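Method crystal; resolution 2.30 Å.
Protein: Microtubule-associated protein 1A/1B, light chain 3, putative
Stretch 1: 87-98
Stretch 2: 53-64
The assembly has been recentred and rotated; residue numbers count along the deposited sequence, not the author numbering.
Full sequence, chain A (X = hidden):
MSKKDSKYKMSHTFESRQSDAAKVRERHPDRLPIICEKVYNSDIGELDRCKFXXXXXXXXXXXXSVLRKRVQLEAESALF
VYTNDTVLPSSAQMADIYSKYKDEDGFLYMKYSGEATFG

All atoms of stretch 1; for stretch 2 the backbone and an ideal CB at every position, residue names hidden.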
# COMPACT_ATOMS: atom_id res chain seq x y z
N VAL A 87 -20.75 -2.33 -1.99
CA VAL A 87 -21.24 -3.03 -3.18
C VAL A 87 -21.80 -2.03 -4.18
O VAL A 87 -22.34 -0.98 -3.79
CB VAL A 87 -22.27 -4.17 -2.83
CG1 VAL A 87 -23.63 -3.60 -2.37
CG2 VAL A 87 -22.45 -5.15 -3.98
N LEU A 88 -21.66 -2.34 -5.47
CA LEU A 88 -22.12 -1.46 -6.53
C LEU A 88 -23.42 -1.94 -7.17
O LEU A 88 -23.58 -3.14 -7.41
CB LEU A 88 -21.05 -1.30 -7.61
CG LEU A 88 -19.84 -0.41 -7.31
CD1 LEU A 88 -18.91 -0.44 -8.51
CD2 LEU A 88 -20.29 1.00 -7.01
N PRO A 89 -24.34 -1.00 -7.45
CA PRO A 89 -25.53 -1.37 -8.21
C PRO A 89 -25.18 -1.48 -9.69
O PRO A 89 -24.58 -0.56 -10.26
CB PRO A 89 -26.50 -0.22 -7.94
CG PRO A 89 -25.65 0.95 -7.62
CD PRO A 89 -24.34 0.44 -7.09
N SER A 90 -25.55 -2.60 -10.30
CA SER A 90 -25.32 -2.84 -11.72
C SER A 90 -25.87 -1.74 -12.65
O SER A 90 -25.46 -1.63 -13.81
CB SER A 90 -25.84 -4.22 -12.12
OG SER A 90 -27.12 -4.45 -11.57
N SER A 91 -26.79 -0.94 -12.12
CA SER A 91 -27.44 0.17 -12.84
C SER A 91 -26.50 1.36 -13.03
O SER A 91 -26.68 2.16 -13.96
CB SER A 91 -28.67 0.64 -12.07
OG SER A 91 -29.32 -0.44 -11.42
N ALA A 92 -25.53 1.49 -12.13
CA ALA A 92 -24.61 2.62 -12.15
C ALA A 92 -23.72 2.62 -13.39
O ALA A 92 -23.43 1.57 -13.97
CB ALA A 92 -23.78 2.64 -10.88
N GLN A 93 -23.31 3.81 -13.80
CA GLN A 93 -22.44 3.97 -14.95
C GLN A 93 -21.00 3.87 -14.47
O GLN A 93 -20.59 4.62 -13.59
CB GLN A 93 -22.65 5.35 -15.60
CG GLN A 93 -24.09 5.67 -16.03
CD GLN A 93 -24.67 4.66 -17.02
OE1 GLN A 93 -25.87 4.36 -16.97
NE2 GLN A 93 -23.83 4.14 -17.93
N MET A 94 -20.23 2.94 -15.05
CA MET A 94 -18.82 2.80 -14.67
C MET A 94 -18.13 4.16 -14.57
O MET A 94 -17.37 4.41 -13.63
CB MET A 94 -18.07 1.88 -15.64
CG MET A 94 -18.28 0.39 -15.37
SD MET A 94 -17.73 -0.12 -13.73
CE MET A 94 -15.94 -0.11 -13.93
N ALA A 95 -18.43 5.04 -15.52
CA ALA A 95 -17.79 6.35 -15.66
C ALA A 95 -18.20 7.37 -14.60
O ALA A 95 -17.52 8.39 -14.43
CB ALA A 95 -18.05 6.89 -17.05
N ASP A 96 -19.32 7.11 -13.90
CA ASP A 96 -19.69 7.85 -12.69
C ASP A 96 -18.92 7.32 -11.48
O ASP A 96 -18.47 8.10 -10.64
CB ASP A 96 -21.20 7.75 -12.41
CG ASP A 96 -22.05 8.62 -13.34
OD1 ASP A 96 -21.53 9.55 -14.00
OD2 ASP A 96 -23.28 8.36 -13.41
N ILE A 97 -18.80 5.99 -11.40
CA ILE A 97 -18.02 5.32 -10.36
C ILE A 97 -16.55 5.72 -10.46
O ILE A 97 -15.90 5.98 -9.45
CB ILE A 97 -18.17 3.76 -10.43
CG1 ILE A 97 -19.64 3.34 -10.55
CG2 ILE A 97 -17.50 3.08 -9.23
CD1 ILE A 97 -20.54 3.74 -9.37
N TYR A 98 -16.04 5.81 -11.69
CA TYR A 98 -14.65 6.20 -11.89
C TYR A 98 -14.36 7.58 -11.32
O TYR A 98 -13.41 7.74 -10.55
CB TYR A 98 -14.26 6.13 -13.38
CG TYR A 98 -12.85 6.61 -13.63
CD1 TYR A 98 -11.75 5.78 -13.39
CD2 TYR A 98 -12.60 7.91 -14.08
CE1 TYR A 98 -10.45 6.22 -13.60
CE2 TYR A 98 -11.31 8.36 -14.30
CZ TYR A 98 -10.24 7.51 -14.05
OH TYR A 98 -8.95 7.96 -14.27
N UNK A 53 -8.93 -1.99 -19.01
CA UNK A 53 -9.11 -0.76 -19.74
C UNK A 53 -10.54 -0.85 -20.24
O UNK A 53 -10.83 -1.51 -21.23
CB UNK A 53 -8.09 -0.58 -20.87
N UNK A 54 -11.44 -0.21 -19.49
CA UNK A 54 -12.88 -0.43 -19.59
C UNK A 54 -13.55 0.66 -20.42
O UNK A 54 -13.40 1.85 -20.11
CB UNK A 54 -13.51 -0.49 -18.20
N UNK A 55 -14.30 0.26 -21.48
CA UNK A 55 -15.06 1.22 -22.28
C UNK A 55 -15.91 2.10 -21.37
O UNK A 55 -16.68 1.59 -20.56
CB UNK A 55 -15.94 0.50 -23.30
N UNK A 56 -15.74 3.41 -21.49
CA UNK A 56 -16.37 4.38 -20.58
C UNK A 56 -17.90 4.46 -20.71
O UNK A 56 -18.54 5.23 -19.99
CB UNK A 56 -15.78 5.77 -20.83
N UNK A 57 -18.45 3.67 -21.63
CA UNK A 57 -19.90 3.59 -21.89
C UNK A 57 -20.56 2.40 -21.18
O UNK A 57 -21.76 2.16 -21.35
CB UNK A 57 -20.15 3.49 -23.40
N UNK A 58 -19.77 1.67 -20.39
CA UNK A 58 -20.28 0.51 -19.68
C UNK A 58 -20.98 0.89 -18.38
O UNK A 58 -20.60 1.84 -17.70
CB UNK A 58 -19.14 -0.47 -19.39
N UNK A 59 -22.03 0.13 -18.06
CA UNK A 59 -22.63 0.18 -16.73
C UNK A 59 -21.83 -0.77 -15.84
O UNK A 59 -21.05 -1.58 -16.34
CB UNK A 59 -24.11 -0.20 -16.76
N UNK A 60 -22.04 -0.66 -14.53
CA UNK A 60 -21.47 -1.63 -13.61
C UNK A 60 -21.86 -3.04 -14.05
O UNK A 60 -21.00 -3.91 -14.17
CB UNK A 60 -21.93 -1.36 -12.18
N UNK A 61 -23.14 -3.25 -14.35
CA UNK A 61 -23.65 -4.55 -14.78
C UNK A 61 -22.95 -5.16 -15.99
O UNK A 61 -22.75 -6.37 -16.05
CB UNK A 61 -25.14 -4.42 -15.09
N UNK A 62 -22.59 -4.32 -16.95
CA UNK A 62 -21.84 -4.77 -18.13
C UNK A 62 -20.39 -5.14 -17.82
O UNK A 62 -19.91 -6.17 -18.29
CB UNK A 62 -21.86 -3.68 -19.20
N UNK A 63 -19.70 -4.30 -17.04
CA UNK A 63 -18.32 -4.63 -16.61
C UNK A 63 -18.29 -5.96 -15.86
O UNK A 63 -17.38 -6.76 -16.05
CB UNK A 63 -17.75 -3.52 -15.72
N UNK A 64 -19.30 -6.19 -15.03
CA UNK A 64 -19.46 -7.45 -14.30
C UNK A 64 -19.54 -8.65 -15.23
O UNK A 64 -18.87 -9.66 -15.00
CB UNK A 64 -20.71 -7.40 -13.43

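Position 53 has nothing of stretch 1 within 5.5 Å of its ideal CB, so this contact sets no rule there; it is Leu53. At 54, on an extended backbone, the CB points toward stretch 1 and lies 4.9 Å from Met94 CE. A modest apolar group suits this. Val54 fills it, CG1 reaching to 4.4 Å from Met94 CE.

Position 55 begins a type I turn that ends at 58; many residues would serve, and it is Pro55. At 56 the ideal CB sits 4.6 Å from Ala95 CB, beside the first turn of a helix. Small residues, polar or not, would fit. Ser56 sends OG to 3.3 Å from Ala95 CB, a packing contact. Position 57 points away into space free of stretch 1, late in the turn, where polar residues are common: Asp57.

At 58 the backbone does the main work: its O accepts from Met94 N at 2.9 Å. The CB lies sideways, 4.2 Å from Met94 CG, inviting an apolar chain. Leu58 lays its CB against that methylene.

Position 59 precedes a helix, and its CB is 3.4 Å from Ala92 O and 3.5 Å from Ser90 O, close quarters for bulk. Ser, Thr, Asp or Asn could cap the helix. It is Thr59: OG1 accepts from the backbone N of 62 at 3.3 Å, while CG2 packs 3.6 Å from Gln93 NE2.

Position 60 is closely specified. Its N donates to Ala92 O at 2.7 Å, and its CB, 3.4 Å from Pro89 O, enters an apolar setting made by Leu88, Ala92, Met94 and Ile97. A compact aliphatic residue is wanted. Val60 uses both branches: CG1 lies 3.8 Å from Leu88 CB, and CG2 lies 3.8 Å from Ala92 CB and 3.9 Å from Ile97 CG1.

At 61 the N donates to Ser90 O at 2.9 Å, and here the backbones run so close that an ideal CB would stand 3.1 Å from Ser90 CB. That is tight even for alanine, and Gly61 avoids it.

Position 62 has no stretch 1 atom near its CB, so many residues would suit, polar ones among them. Gln62 folds back, OE1 accepting from Thr59 N at 2.9 Å and from Thr59 OG1 at 3.0 Å. At 63 the CB points toward Met94 SD, 3.9 Å away; a large apolar or aromatic group would exploit the thioether. Phe63 does, CD2 3.9 Å from Met94 CE in an oblique approach. Position 64 points toward stretch 1 but falls short of it: Val64.

Stretch 2 53-64: LVPSDLTVGQFV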
# COMPACT_ATOMS: atom_id res chain seq x y z
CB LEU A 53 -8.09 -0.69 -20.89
CG LEU A 53 -6.64 -0.30 -20.57
CD1 LEU A 53 -5.98 -1.06 -19.39
CD2 LEU A 53 -5.79 -0.43 -21.81
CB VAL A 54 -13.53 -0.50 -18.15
CG1 VAL A 54 -15.06 -0.66 -18.21
CG2 VAL A 54 -12.91 -1.61 -17.32
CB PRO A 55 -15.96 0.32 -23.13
CG PRO A 55 -15.22 -0.96 -23.26
CD PRO A 55 -14.45 -1.13 -21.97
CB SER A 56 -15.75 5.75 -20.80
OG SER A 56 -16.04 6.61 -19.71
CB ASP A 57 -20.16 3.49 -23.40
CG ASP A 57 -19.28 2.45 -24.08
OD1 ASP A 57 -19.80 1.60 -24.82
OD2 ASP A 57 -18.05 2.49 -23.87
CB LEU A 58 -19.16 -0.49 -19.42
CG LEU A 58 -19.03 -1.68 -20.38
CD1 LEU A 58 -19.06 -1.27 -21.85
CD2 LEU A 58 -17.80 -2.51 -20.08
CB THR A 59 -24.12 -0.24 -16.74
OG1 THR A 59 -24.25 -1.54 -17.33
CG2 THR A 59 -24.97 0.76 -17.50
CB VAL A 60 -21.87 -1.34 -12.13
CG1 VAL A 60 -21.57 -2.54 -11.21
CG2 VAL A 60 -21.17 -0.08 -11.63
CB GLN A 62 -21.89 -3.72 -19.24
CG GLN A 62 -23.21 -3.65 -19.98
CD GLN A 62 -23.34 -2.37 -20.77
OE1 GLN A 62 -23.42 -1.28 -20.20
NE2 GLN A 62 -23.36 -2.49 -22.09
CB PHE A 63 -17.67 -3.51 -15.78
CG PHE A 63 -16.35 -3.93 -15.15
CD1 PHE A 63 -15.23 -4.23 -15.95
CD2 PHE A 63 -16.22 -4.04 -13.76
CE1 PHE A 63 -14.02 -4.64 -15.37
CE2 PHE A 63 -15.01 -4.44 -13.17
CZ PHE A 63 -13.90 -4.75 -13.98
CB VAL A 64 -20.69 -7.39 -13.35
CG1 VAL A 64 -21.06 -8.78 -12.81
CG2 VAL A 64 -20.41 -6.42 -12.22
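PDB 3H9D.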